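Local coordinates for protein lysine-sensitive aspartokinase 3 (Escherichia coli, PDB 2J0W) that catalyses the ATP-dependent phosphorylation of L-aspartate to 4-phospho-L-aspartate, opening lysine biosynthesis, and is feedback-inhibited by lysine, at residues A[199-210]-A[259-270]; A[3-13]-A[213-222]. All coordinates share one frame; numbering follows the deposited sequence.

Contact 1: A[199-210]-A[259-270]. With ASP (aspartic acid), chain B.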
loop_
_atom_site.group_PDB
_atom_site.type_symbol
_atom_site.label_atom_id
_atom_site.label_comp_id
_atom_site.label_asym_id
_atom_site.label_seq_id
_atom_site.Cartn_x
_atom_site.Cartn_y
_atom_site.Cartn_z
ATOM N N GLY A 199 -19.008 -17.688 -12.119
ATOM C CA GLY A 199 -19.942 -17.105 -11.174
ATOM C C GLY A 199 -20.677 -15.901 -11.718
ATOM O O GLY A 199 -21.453 -15.252 -11.015
ATOM N N GLY A 200 -20.436 -15.620 -12.989
ATOM C CA GLY A 200 -21.036 -14.480 -13.652
ATOM C C GLY A 200 -22.542 -14.466 -13.748
ATOM O O GLY A 200 -23.135 -13.438 -14.105
ATOM N N SER A 201 -23.183 -15.586 -13.452
ATOM C CA SER A 201 -24.638 -15.579 -13.525
ATOM C C SER A 201 -25.240 -14.621 -12.492
ATOM O O SER A 201 -26.352 -14.139 -12.689
ATOM C CB SER A 201 -25.209 -16.988 -13.331
ATOM O OG SER A 201 -24.941 -17.801 -14.464
ATOM N N ASP A 202 -24.513 -14.351 -11.399
ATOM C CA ASP A 202 -25.002 -13.429 -10.365
ATOM C C ASP A 202 -24.972 -12.044 -10.961
ATOM O O ASP A 202 -25.926 -11.256 -10.853
ATOM C CB ASP A 202 -24.100 -13.401 -9.126
ATOM C CG ASP A 202 -24.172 -14.669 -8.317
ATOM O OD1 ASP A 202 -25.296 -15.207 -8.148
ATOM O OD2 ASP A 202 -23.097 -15.112 -7.838
ATOM N N TYR A 203 -23.843 -11.763 -11.589
ATOM C CA TYR A 203 -23.619 -10.479 -12.204
ATOM C C TYR A 203 -24.722 -10.198 -13.222
ATOM O O TYR A 203 -25.304 -9.111 -13.234
ATOM C CB TYR A 203 -22.233 -10.476 -12.849
ATOM C CG TYR A 203 -21.729 -9.115 -13.251
ATOM C CD1 TYR A 203 -22.269 -7.954 -12.698
ATOM C CD2 TYR A 203 -20.690 -8.987 -14.173
ATOM C CE1 TYR A 203 -21.785 -6.701 -13.056
ATOM C CE2 TYR A 203 -20.200 -7.741 -14.535
ATOM C CZ TYR A 203 -20.746 -6.604 -13.973
ATOM O OH TYR A 203 -20.232 -5.373 -14.298
ATOM N N THR A 204 -25.035 -11.186 -14.054
ATOM C CA THR A 204 -26.068 -11.005 -15.063
ATOM C C THR A 204 -27.396 -10.608 -14.433
ATOM O O THR A 204 -28.130 -9.776 -14.962
ATOM C CB THR A 204 -26.295 -12.297 -15.875
ATOM O OG1 THR A 204 -25.085 -12.661 -16.543
ATOM C CG2 THR A 204 -27.395 -12.088 -16.906
ATOM N N ALA A 205 -27.709 -11.216 -13.301
ATOM C CA ALA A 205 -28.972 -10.935 -12.642
ATOM C C ALA A 205 -29.046 -9.494 -12.185
ATOM O O ALA A 205 -30.063 -8.841 -12.369
ATOM C CB ALA A 205 -29.171 -11.873 -11.471
ATOM N N ALA A 206 -27.973 -8.997 -11.585
ATOM C CA ALA A 206 -27.944 -7.612 -11.136
ATOM C C ALA A 206 -27.992 -6.663 -12.334
ATOM O O ALA A 206 -28.685 -5.647 -12.298
ATOM C CB ALA A 206 -26.686 -7.356 -10.324
ATOM N N LEU A 207 -27.267 -7.009 -13.398
ATOM C CA LEU A 207 -27.190 -6.181 -14.607
ATOM C C LEU A 207 -28.524 -5.902 -15.286
ATOM O O LEU A 207 -28.847 -4.748 -15.595
ATOM C CB LEU A 207 -26.231 -6.819 -15.623
ATOM C CG LEU A 207 -24.763 -6.921 -15.183
ATOM C CD1 LEU A 207 -24.028 -7.922 -16.062
ATOM C CD2 LEU A 207 -24.103 -5.548 -15.232
ATOM N N LEU A 208 -29.286 -6.962 -15.532
ATOM C CA LEU A 208 -30.586 -6.846 -16.188
ATOM C C LEU A 208 -31.610 -6.190 -15.258
ATOM O O LEU A 208 -32.579 -5.567 -15.713
ATOM C CB LEU A 208 -31.066 -8.236 -16.619
ATOM C CG LEU A 208 -30.117 -8.991 -17.556
ATOM C CD1 LEU A 208 -30.248 -10.487 -17.343
ATOM C CD2 LEU A 208 -30.428 -8.625 -18.982
ATOM N N ALA A 209 -31.383 -6.338 -13.952
ATOM C CA ALA A 209 -32.259 -5.752 -12.944
ATOM C C ALA A 209 -32.130 -4.231 -13.042
ATOM O O ALA A 209 -33.132 -3.510 -13.057
ATOM C CB ALA A 209 -31.854 -6.228 -11.561
ATOM N N GLU A 210 -30.889 -3.755 -13.119
ATOM C CA GLU A 210 -30.624 -2.331 -13.239
ATOM C C GLU A 210 -31.149 -1.813 -14.561
ATOM O O GLU A 210 -31.841 -0.794 -14.611
ATOM C CB GLU A 210 -29.129 -2.060 -13.161
ATOM C CG GLU A 210 -28.717 -0.739 -13.774
ATOM C CD GLU A 210 -27.295 -0.373 -13.425
ATOM O OE1 GLU A 210 -26.418 -1.262 -13.502
ATOM O OE2 GLU A 210 -27.051 0.801 -13.076
ATOM N N LEU A 259 -21.416 -14.516 -3.804
ATOM C CA LEU A 259 -21.710 -13.445 -4.741
ATOM C C LEU A 259 -20.515 -13.147 -5.606
ATOM O O LEU A 259 -19.374 -13.118 -5.140
ATOM C CB LEU A 259 -22.139 -12.164 -4.035
ATOM C CG LEU A 259 -23.461 -12.208 -3.283
ATOM C CD1 LEU A 259 -23.864 -10.789 -2.931
ATOM C CD2 LEU A 259 -24.521 -12.848 -4.132
ATOM N N HIS A 260 -20.782 -12.952 -6.884
ATOM C CA HIS A 260 -19.720 -12.618 -7.797
ATOM C C HIS A 260 -19.295 -11.212 -7.362
ATOM O O HIS A 260 -20.134 -10.358 -7.079
ATOM C CB HIS A 260 -20.244 -12.594 -9.233
ATOM C CG HIS A 260 -19.195 -12.275 -10.245
ATOM N ND1 HIS A 260 -18.352 -13.231 -10.771
ATOM C CD2 HIS A 260 -18.804 -11.095 -10.776
ATOM C CE1 HIS A 260 -17.485 -12.651 -11.581
ATOM N NE2 HIS A 260 -17.736 -11.354 -11.599
ATOM N N PRO A 261 -17.985 -10.967 -7.278
ATOM C CA PRO A 261 -17.437 -9.674 -6.877
ATOM C C PRO A 261 -18.018 -8.455 -7.592
ATOM O O PRO A 261 -17.878 -7.336 -7.104
ATOM C CB PRO A 261 -15.948 -9.846 -7.148
ATOM C CG PRO A 261 -15.724 -11.248 -6.769
ATOM C CD PRO A 261 -16.913 -11.974 -7.378
ATOM N N ALA A 262 -18.669 -8.663 -8.730
ATOM C CA ALA A 262 -19.234 -7.550 -9.497
ATOM C C ALA A 262 -20.759 -7.464 -9.453
ATOM O O ALA A 262 -21.355 -6.604 -10.115
ATOM C CB ALA A 262 -18.778 -7.636 -10.963
ATOM N N THR A 263 -21.394 -8.350 -8.689
ATOM C CA THR A 263 -22.852 -8.354 -8.593
ATOM C C THR A 263 -23.413 -7.024 -8.102
ATOM O O THR A 263 -24.259 -6.414 -8.757
ATOM C CB THR A 263 -23.355 -9.431 -7.624
ATOM O OG1 THR A 263 -22.640 -10.658 -7.841
ATOM C CG2 THR A 263 -24.847 -9.652 -7.837
ATOM N N LEU A 264 -22.921 -6.579 -6.951
ATOM C CA LEU A 264 -23.382 -5.349 -6.308
ATOM C C LEU A 264 -23.099 -4.014 -7.009
ATOM O O LEU A 264 -23.698 -2.993 -6.647
ATOM C CB LEU A 264 -22.860 -5.316 -4.862
ATOM C CG LEU A 264 -23.253 -6.570 -4.044
ATOM C CD1 LEU A 264 -22.576 -6.592 -2.668
ATOM C CD2 LEU A 264 -24.768 -6.614 -3.907
ATOM N N LEU A 265 -22.213 -3.995 -8.003
ATOM C CA LEU A 265 -21.958 -2.737 -8.696
ATOM C C LEU A 265 -23.269 -2.171 -9.221
ATOM O O LEU A 265 -23.579 -1.006 -9.003
ATOM C CB LEU A 265 -20.988 -2.924 -9.859
ATOM C CG LEU A 265 -19.507 -3.072 -9.519
ATOM C CD1 LEU A 265 -18.707 -3.226 -10.829
ATOM C CD2 LEU A 265 -19.037 -1.852 -8.707
ATOM N N PRO A 266 -24.048 -2.982 -9.948
ATOM C CA PRO A 266 -25.310 -2.423 -10.438
ATOM C C PRO A 266 -26.237 -2.159 -9.255
ATOM O O PRO A 266 -26.994 -1.190 -9.253
ATOM C CB PRO A 266 -25.844 -3.521 -11.366
ATOM C CG PRO A 266 -24.591 -4.168 -11.873
ATOM C CD PRO A 266 -23.748 -4.261 -10.621
ATOM N N ALA A 267 -26.166 -3.026 -8.249
ATOM C CA ALA A 267 -27.001 -2.891 -7.058
ATOM C C ALA A 267 -26.854 -1.499 -6.458
ATOM O O ALA A 267 -27.843 -0.812 -6.211
ATOM C CB ALA A 267 -26.615 -3.945 -6.028
ATOM N N VAL A 268 -25.608 -1.099 -6.229
ATOM C CA VAL A 268 -25.295 0.205 -5.670
ATOM C C VAL A 268 -25.703 1.320 -6.623
ATOM O O VAL A 268 -26.291 2.315 -6.208
ATOM C CB VAL A 268 -23.783 0.343 -5.389
ATOM C CG1 VAL A 268 -23.452 1.770 -4.985
ATOM C CG2 VAL A 268 -23.372 -0.616 -4.292
ATOM N N ARG A 269 -25.394 1.154 -7.902
ATOM C CA ARG A 269 -25.725 2.171 -8.886
ATOM C C ARG A 269 -27.208 2.474 -9.043
ATOM O O ARG A 269 -27.563 3.569 -9.480
ATOM C CB ARG A 269 -25.149 1.797 -10.248
ATOM C CG ARG A 269 -23.635 1.770 -10.282
ATOM C CD ARG A 269 -23.170 2.026 -11.689
ATOM N NE ARG A 269 -23.674 1.041 -12.644
ATOM C CZ ARG A 269 -23.046 -0.092 -12.949
ATOM N NH1 ARG A 269 -21.883 -0.392 -12.372
ATOM N NH2 ARG A 269 -23.571 -0.911 -13.849
ATOM N N SER A 270 -28.073 1.518 -8.699
ATOM C CA SER A 270 -29.519 1.717 -8.820
ATOM C C SER A 270 -30.319 1.394 -7.560
ATOM O O SER A 270 -31.555 1.339 -7.588
ATOM C CB SER A 270 -30.070 0.910 -9.996
ATOM O OG SER A 270 -29.755 1.543 -11.227
HETATM N N ASP B . -22.213 -21.276 -15.243
HETATM C CA ASP B . -21.070 -20.442 -14.878
HETATM C C ASP B . -20.192 -21.284 -13.927
HETATM O O ASP B . -20.472 -22.500 -13.782
HETATM C CB ASP B . -21.577 -19.110 -14.244
HETATM C CG ASP B . -22.278 -19.206 -12.871
HETATM O OD1 ASP B . -22.394 -20.351 -12.332
HETATM O OD2 ASP B . -22.721 -18.134 -12.321
HETATM O OXT ASP B . -19.242 -20.702 -13.299
HETATM O O HOH W 1 -20.512 -2.687 -13.514
#

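Contact 2: A[3-13]-A[213-222]. With ADP (adenosine-5'-diphosphate), chain D.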
loop_
_atom_site.group_PDB
_atom_site.type_symbol
_atom_site.label_atom_id
_atom_site.label_comp_id
_atom_site.label_asym_id
_atom_site.label_seq_id
_atom_site.Cartn_x
_atom_site.Cartn_y
_atom_site.Cartn_z
ATOM N N GLU A 3 -41.130 -2.090 -11.397
ATOM C CA GLU A 3 -41.761 -3.067 -10.460
ATOM C C GLU A 3 -41.708 -4.486 -11.019
ATOM O O GLU A 3 -42.718 -5.048 -11.455
ATOM C CB GLU A 3 -43.215 -2.667 -10.175
ATOM C CG GLU A 3 -44.009 -3.697 -9.376
ATOM C CD GLU A 3 -43.199 -4.333 -8.255
ATOM O OE1 GLU A 3 -42.367 -5.224 -8.540
ATOM O OE2 GLU A 3 -43.391 -3.933 -7.086
ATOM N N ILE A 4 -40.514 -5.064 -10.997
ATOM C CA ILE A 4 -40.309 -6.412 -11.497
ATOM C C ILE A 4 -39.168 -7.023 -10.713
ATOM O O ILE A 4 -38.101 -6.429 -10.594
ATOM C CB ILE A 4 -39.932 -6.405 -13.002
ATOM C CG1 ILE A 4 -41.061 -5.775 -13.829
ATOM C CG2 ILE A 4 -39.646 -7.820 -13.467
ATOM C CD1 ILE A 4 -40.686 -5.476 -15.276
ATOM N N VAL A 5 -39.395 -8.198 -10.154
ATOM C CA VAL A 5 -38.342 -8.857 -9.413
ATOM C C VAL A 5 -37.647 -9.803 -10.370
ATOM O O VAL A 5 -38.297 -10.462 -11.186
ATOM C CB VAL A 5 -38.896 -9.643 -8.212
ATOM C CG1 VAL A 5 -37.855 -10.632 -7.696
ATOM C CG2 VAL A 5 -39.275 -8.676 -7.110
ATOM N N VAL A 6 -36.322 -9.832 -10.275
ATOM C CA VAL A 6 -35.468 -10.692 -11.087
ATOM C C VAL A 6 -34.917 -11.800 -10.177
ATOM O O VAL A 6 -34.338 -11.513 -9.124
ATOM C CB VAL A 6 -34.304 -9.871 -11.684
ATOM C CG1 VAL A 6 -33.357 -10.774 -12.445
ATOM C CG2 VAL A 6 -34.859 -8.789 -12.603
ATOM N N SER A 7 -35.113 -13.058 -10.574
ATOM C CA SER A 7 -34.651 -14.214 -9.787
ATOM C C SER A 7 -33.499 -14.983 -10.449
ATOM O O SER A 7 -33.510 -15.210 -11.663
ATOM C CB SER A 7 -35.815 -15.185 -9.540
ATOM O OG SER A 7 -36.778 -14.627 -8.662
ATOM N N LYS A 8 -32.517 -15.402 -9.656
ATOM C CA LYS A 8 -31.383 -16.134 -10.207
ATOM C C LYS A 8 -31.185 -17.488 -9.548
ATOM O O LYS A 8 -31.235 -17.616 -8.324
ATOM C CB LYS A 8 -30.106 -15.299 -10.086
ATOM C CG LYS A 8 -28.858 -15.934 -10.701
ATOM C CD LYS A 8 -28.143 -16.873 -9.735
ATOM C CE LYS A 8 -26.774 -17.260 -10.289
ATOM N NZ LYS A 8 -25.892 -17.970 -9.307
ATOM N N PHE A 9 -30.953 -18.498 -10.379
ATOM C CA PHE A 9 -30.755 -19.859 -9.903
ATOM C C PHE A 9 -29.427 -20.415 -10.377
ATOM O O PHE A 9 -29.100 -20.351 -11.571
ATOM C CB PHE A 9 -31.902 -20.730 -10.390
ATOM C CG PHE A 9 -33.244 -20.283 -9.892
ATOM C CD1 PHE A 9 -33.720 -20.710 -8.653
ATOM C CD2 PHE A 9 -34.038 -19.434 -10.664
ATOM C CE1 PHE A 9 -34.965 -20.305 -8.189
ATOM C CE2 PHE A 9 -35.284 -19.020 -10.213
ATOM C CZ PHE A 9 -35.750 -19.459 -8.969
ATOM N N GLY A 10 -28.671 -20.952 -9.424
ATOM C CA GLY A 10 -27.362 -21.506 -9.711
ATOM C C GLY A 10 -27.357 -22.977 -10.081
ATOM O O GLY A 10 -28.410 -23.604 -10.223
ATOM N N GLY A 11 -26.151 -23.523 -10.219
ATOM C CA GLY A 11 -25.978 -24.918 -10.591
ATOM C C GLY A 11 -26.858 -25.878 -9.826
ATOM O O GLY A 11 -27.772 -26.479 -10.398
ATOM N N THR A 12 -26.589 -26.019 -8.531
ATOM C CA THR A 12 -27.367 -26.919 -7.686
ATOM C C THR A 12 -28.873 -26.703 -7.820
ATOM O O THR A 12 -29.642 -27.665 -7.803
ATOM C CB THR A 12 -27.003 -26.746 -6.215
ATOM O OG1 THR A 12 -27.212 -25.383 -5.833
ATOM C CG2 THR A 12 -25.556 -27.130 -5.979
ATOM N N SER A 13 -29.294 -25.450 -7.969
ATOM C CA SER A 13 -30.718 -25.133 -8.074
ATOM C C SER A 13 -31.396 -25.577 -9.368
ATOM O O SER A 13 -32.607 -25.430 -9.518
ATOM C CB SER A 13 -30.934 -23.629 -7.884
ATOM O OG SER A 13 -30.443 -23.228 -6.620
ATOM N N HIS A 213 -34.877 -1.532 -14.449
ATOM C CA HIS A 213 -35.457 -0.808 -13.310
ATOM C C HIS A 213 -36.318 -1.746 -12.475
ATOM O O HIS A 213 -37.517 -1.539 -12.317
ATOM C CB HIS A 213 -36.322 0.345 -13.804
ATOM C CG HIS A 213 -35.718 1.092 -14.963
ATOM N ND1 HIS A 213 -34.503 1.734 -14.891
ATOM C CD2 HIS A 213 -36.163 1.266 -16.230
ATOM C CE1 HIS A 213 -34.217 2.276 -16.069
ATOM N NE2 HIS A 213 -35.207 2.006 -16.895
ATOM N N ALA A 214 -35.694 -2.781 -11.933
ATOM C CA ALA A 214 -36.396 -3.760 -11.112
ATOM C C ALA A 214 -36.446 -3.307 -9.662
ATOM O O ALA A 214 -35.593 -2.542 -9.200
ATOM C CB ALA A 214 -35.689 -5.104 -11.194
ATOM N N SER A 215 -37.450 -3.796 -8.948
ATOM C CA SER A 215 -37.621 -3.475 -7.549
ATOM C C SER A 215 -36.711 -4.366 -6.734
ATOM O O SER A 215 -36.428 -4.077 -5.569
ATOM C CB SER A 215 -39.066 -3.715 -7.106
ATOM O OG SER A 215 -39.887 -4.122 -8.182
ATOM N N ARG A 216 -36.255 -5.466 -7.323
ATOM C CA ARG A 216 -35.391 -6.384 -6.582
ATOM C C ARG A 216 -34.800 -7.553 -7.369
ATOM O O ARG A 216 -35.264 -7.909 -8.453
ATOM C CB ARG A 216 -36.153 -6.962 -5.394
ATOM C CG ARG A 216 -35.352 -7.940 -4.542
ATOM C CD ARG A 216 -36.232 -8.598 -3.500
ATOM N NE ARG A 216 -37.520 -8.950 -4.082
ATOM C CZ ARG A 216 -38.431 -9.702 -3.482
ATOM N NH1 ARG A 216 -38.195 -10.188 -2.269
ATOM N NH2 ARG A 216 -39.575 -9.963 -4.101
ATOM N N VAL A 217 -33.780 -8.163 -6.777
ATOM C CA VAL A 217 -33.086 -9.301 -7.344
ATOM C C VAL A 217 -33.046 -10.400 -6.307
ATOM O O VAL A 217 -32.717 -10.143 -5.142
ATOM C CB VAL A 217 -31.648 -8.918 -7.670
ATOM C CG1 VAL A 217 -30.844 -10.162 -8.013
ATOM C CG2 VAL A 217 -31.624 -7.911 -8.790
ATOM N N ASP A 218 -33.383 -11.619 -6.705
ATOM C CA ASP A 218 -33.324 -12.732 -5.765
ATOM C C ASP A 218 -32.275 -13.783 -6.176
ATOM O O ASP A 218 -32.364 -14.394 -7.244
ATOM C CB ASP A 218 -34.694 -13.411 -5.620
ATOM C CG ASP A 218 -35.658 -12.618 -4.749
ATOM O OD1 ASP A 218 -35.211 -12.045 -3.731
ATOM O OD2 ASP A 218 -36.866 -12.581 -5.081
ATOM N N ILE A 219 -31.275 -13.983 -5.328
ATOM C CA ILE A 219 -30.233 -14.961 -5.603
ATOM C C ILE A 219 -30.563 -16.268 -4.880
ATOM O O ILE A 219 -30.499 -16.345 -3.649
ATOM C CB ILE A 219 -28.837 -14.457 -5.118
ATOM C CG1 ILE A 219 -28.508 -13.116 -5.774
ATOM C CG2 ILE A 219 -27.748 -15.476 -5.455
ATOM C CD1 ILE A 219 -28.631 -13.114 -7.285
ATOM N N TRP A 220 -30.916 -17.298 -5.637
ATOM C CA TRP A 220 -31.240 -18.585 -5.039
ATOM C C TRP A 220 -30.060 -19.544 -5.151
ATOM O O TRP A 220 -29.706 -19.978 -6.235
ATOM C CB TRP A 220 -32.491 -19.167 -5.707
ATOM C CG TRP A 220 -33.738 -18.366 -5.383
ATOM C CD1 TRP A 220 -34.391 -17.475 -6.195
ATOM C CD2 TRP A 220 -34.417 -18.326 -4.122
ATOM N NE1 TRP A 220 -35.427 -16.878 -5.512
ATOM C CE2 TRP A 220 -35.465 -17.385 -4.238
ATOM C CE3 TRP A 220 -34.237 -18.994 -2.900
ATOM C CZ2 TRP A 220 -36.330 -17.096 -3.180
ATOM C CZ3 TRP A 220 -35.097 -18.705 -1.848
ATOM C CH2 TRP A 220 -36.130 -17.766 -1.997
ATOM N N THR A 221 -29.449 -19.871 -4.019
ATOM C CA THR A 221 -28.294 -20.756 -4.024
ATOM C C THR A 221 -28.514 -22.040 -3.232
ATOM O O THR A 221 -29.648 -22.483 -3.088
ATOM C CB THR A 221 -27.043 -20.013 -3.498
ATOM O OG1 THR A 221 -25.939 -20.922 -3.418
ATOM C CG2 THR A 221 -27.311 -19.428 -2.144
ATOM N N ASP A 222 -27.430 -22.635 -2.730
ATOM C CA ASP A 222 -27.497 -23.880 -1.968
ATOM C C ASP A 222 -27.199 -23.646 -0.480
ATOM O O ASP A 222 -26.805 -24.560 0.252
ATOM C CB ASP A 222 -26.504 -24.893 -2.548
ATOM C CG ASP A 222 -25.054 -24.517 -2.288
ATOM O OD1 ASP A 222 -24.806 -23.415 -1.766
ATOM O OD2 ASP A 222 -24.155 -25.326 -2.603
HETATM P PB ADP D . -24.447 -20.747 -7.026
HETATM O O1B ADP D . -25.780 -20.703 -6.384
HETATM O O2B ADP D . -24.413 -21.683 -8.210
HETATM O O3B ADP D . -23.962 -19.319 -7.443
HETATM P PA ADP D . -21.940 -21.112 -5.597
HETATM O O1A ADP D . -21.261 -22.394 -5.289
HETATM O O2A ADP D . -21.339 -20.293 -6.695
HETATM O O3A ADP D . -23.458 -21.362 -5.937
HETATM O "O5'" ADP D . -21.899 -20.370 -4.166
HETATM C "C5'" ADP D . -22.613 -20.711 -2.935
HETATM C "C4'" ADP D . -21.560 -21.087 -1.908
HETATM O "O4'" ADP D . -20.554 -20.085 -1.575
HETATM C "C3'" ADP D . -22.010 -21.552 -0.548
HETATM O "O3'" ADP D . -22.607 -22.842 -0.815
HETATM C "C2'" ADP D . -20.692 -21.569 0.196
HETATM O "O2'" ADP D . -19.965 -22.759 -0.060
HETATM C "C1'" ADP D . -19.956 -20.388 -0.327
HETATM N N9 ADP D . -19.808 -19.202 0.644
HETATM C C8 ADP D . -18.604 -18.627 0.853
HETATM N N7 ADP D . -18.600 -17.624 1.706
HETATM C C5 ADP D . -19.886 -17.529 2.073
HETATM C C6 ADP D . -20.523 -16.622 2.998
HETATM N N6 ADP D . -19.911 -15.687 3.639
HETATM N N1 ADP D . -21.909 -16.818 3.149
HETATM C C2 ADP D . -22.619 -17.822 2.468
HETATM N N3 ADP D . -22.012 -18.679 1.597
HETATM C C4 ADP D . -20.678 -18.503 1.436
#

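Contact 1: A[199-210]-A[259-270]
The start of helix 200-210 forms part of the aspartate site of the amino acid kinase fold, and this contact packs that helix against 259-270, where Ala262 meets Tyr203 and Pro266 enters a knob-into-hole fit. Helix 264-270 runs nearly parallel to it, with axes 8.1 Å apart at closest and 22° between directions. Ala262 CB sits over the centre of the Tyr203 ring, 3.6 Å from the centroid and 6° off the normal, a CH-pi contact; Leu207 CD1 covers the opposite face. With CG anti to the backbone N (chi1 -167°), the Tyr203 ring is carried between Ala262 and Leu207 CD1. The Pro266 ring fills the hole formed by Tyr203, Ala206, Leu207 and Glu210, its CG 3.7 Å from Leu207 CD2. Beyond it, the extended Glu210 meets Arg269 in a salt bridge, OE1 to NH2 at 2.9 Å; the N-H points poorly, so the hydrogen-bond component is weak. At the ligand end of the helix, Gly199 N and Ser201 N donate to OXT and OD2 of the bound aspartate, the latter bond 2.8 Å long. Asp202 OD2 takes a weak bond from His260 N, while its OD1 pairs with Lys8. A water in the plane of both the Tyr203 ring and the Arg269 guanidinium joins them, 2.8 Å from Tyr203 OH and accepting from Arg269 NH1.

Contact 2: A[3-13]-A[213-222]
Phe9 lies alongside Trp220, both side chains pointing the same way, with its ring slid against the five-membered ring of the indole. The planes are 14° apart and the centroids 4.9 Å, so overlap is slight and the touch falls at Phe9 CE1 and Trp220 CD1, 3.5 Å apart. Both chi1 values (Phe9 -61°, Trp220 -68°) set each CG anti to its carbonyl carbon and bring the rings side by side. Replacing Phe9 by an alanine takes the ring away and would probably open a gap beside the indole, leaving Trp220 with less to hold its rotation on that side. The backbones of strands 5-9 and 216-221 pair in parallel: Val6 N to Arg216 O, Asp218 N to Val6 O, Lys8 N to Asp218 O (2.6 Å) and Trp220 N to Lys8 O (2.7 Å). On the Phe9 face, Val5 CG2 meets the edge of the Arg216 guanidinium, 3.3 Å from NH2. At and just beyond the C-terminal ends of the strands, ADP is met: Gly11 N donates to O2B, Thr221 OG1 to O1B at 3.0 Å, and Asp222 OD1 accepts a very short bond from the ribose O3'. The pair lies inside the mixed sheet, between strands 33-38 and 274-278; helix 200-211 covers the face bearing Lys8, Val217 and Ile219, and Phe275 meets Trp220 edge-to-face on the other.

Contacts 1 and 2 are successive layers of the kinase domain, their centres about 10 Å apart: helix 200-210 lies on the sheet face formed by 3-13 and 213-222. Ala209 CB packs on Val217 CG2 at 3.3 Å, and the chain turns from this helix, through a Schellman motif at His213, into strand 216-221. The active site spans both contacts. Lys8 NZ of contact 2 forms a salt bridge with Asp202 OD1 of contact 1, 3.1 Å away, and lies 3.0 Å from ADP O3B. One contact supplies backbone N-H groups to the aspartate, the other groups that bind the ADP phosphates and ribose, and magnesium lies about 4 Å from the side chains of Lys8 and Asp202.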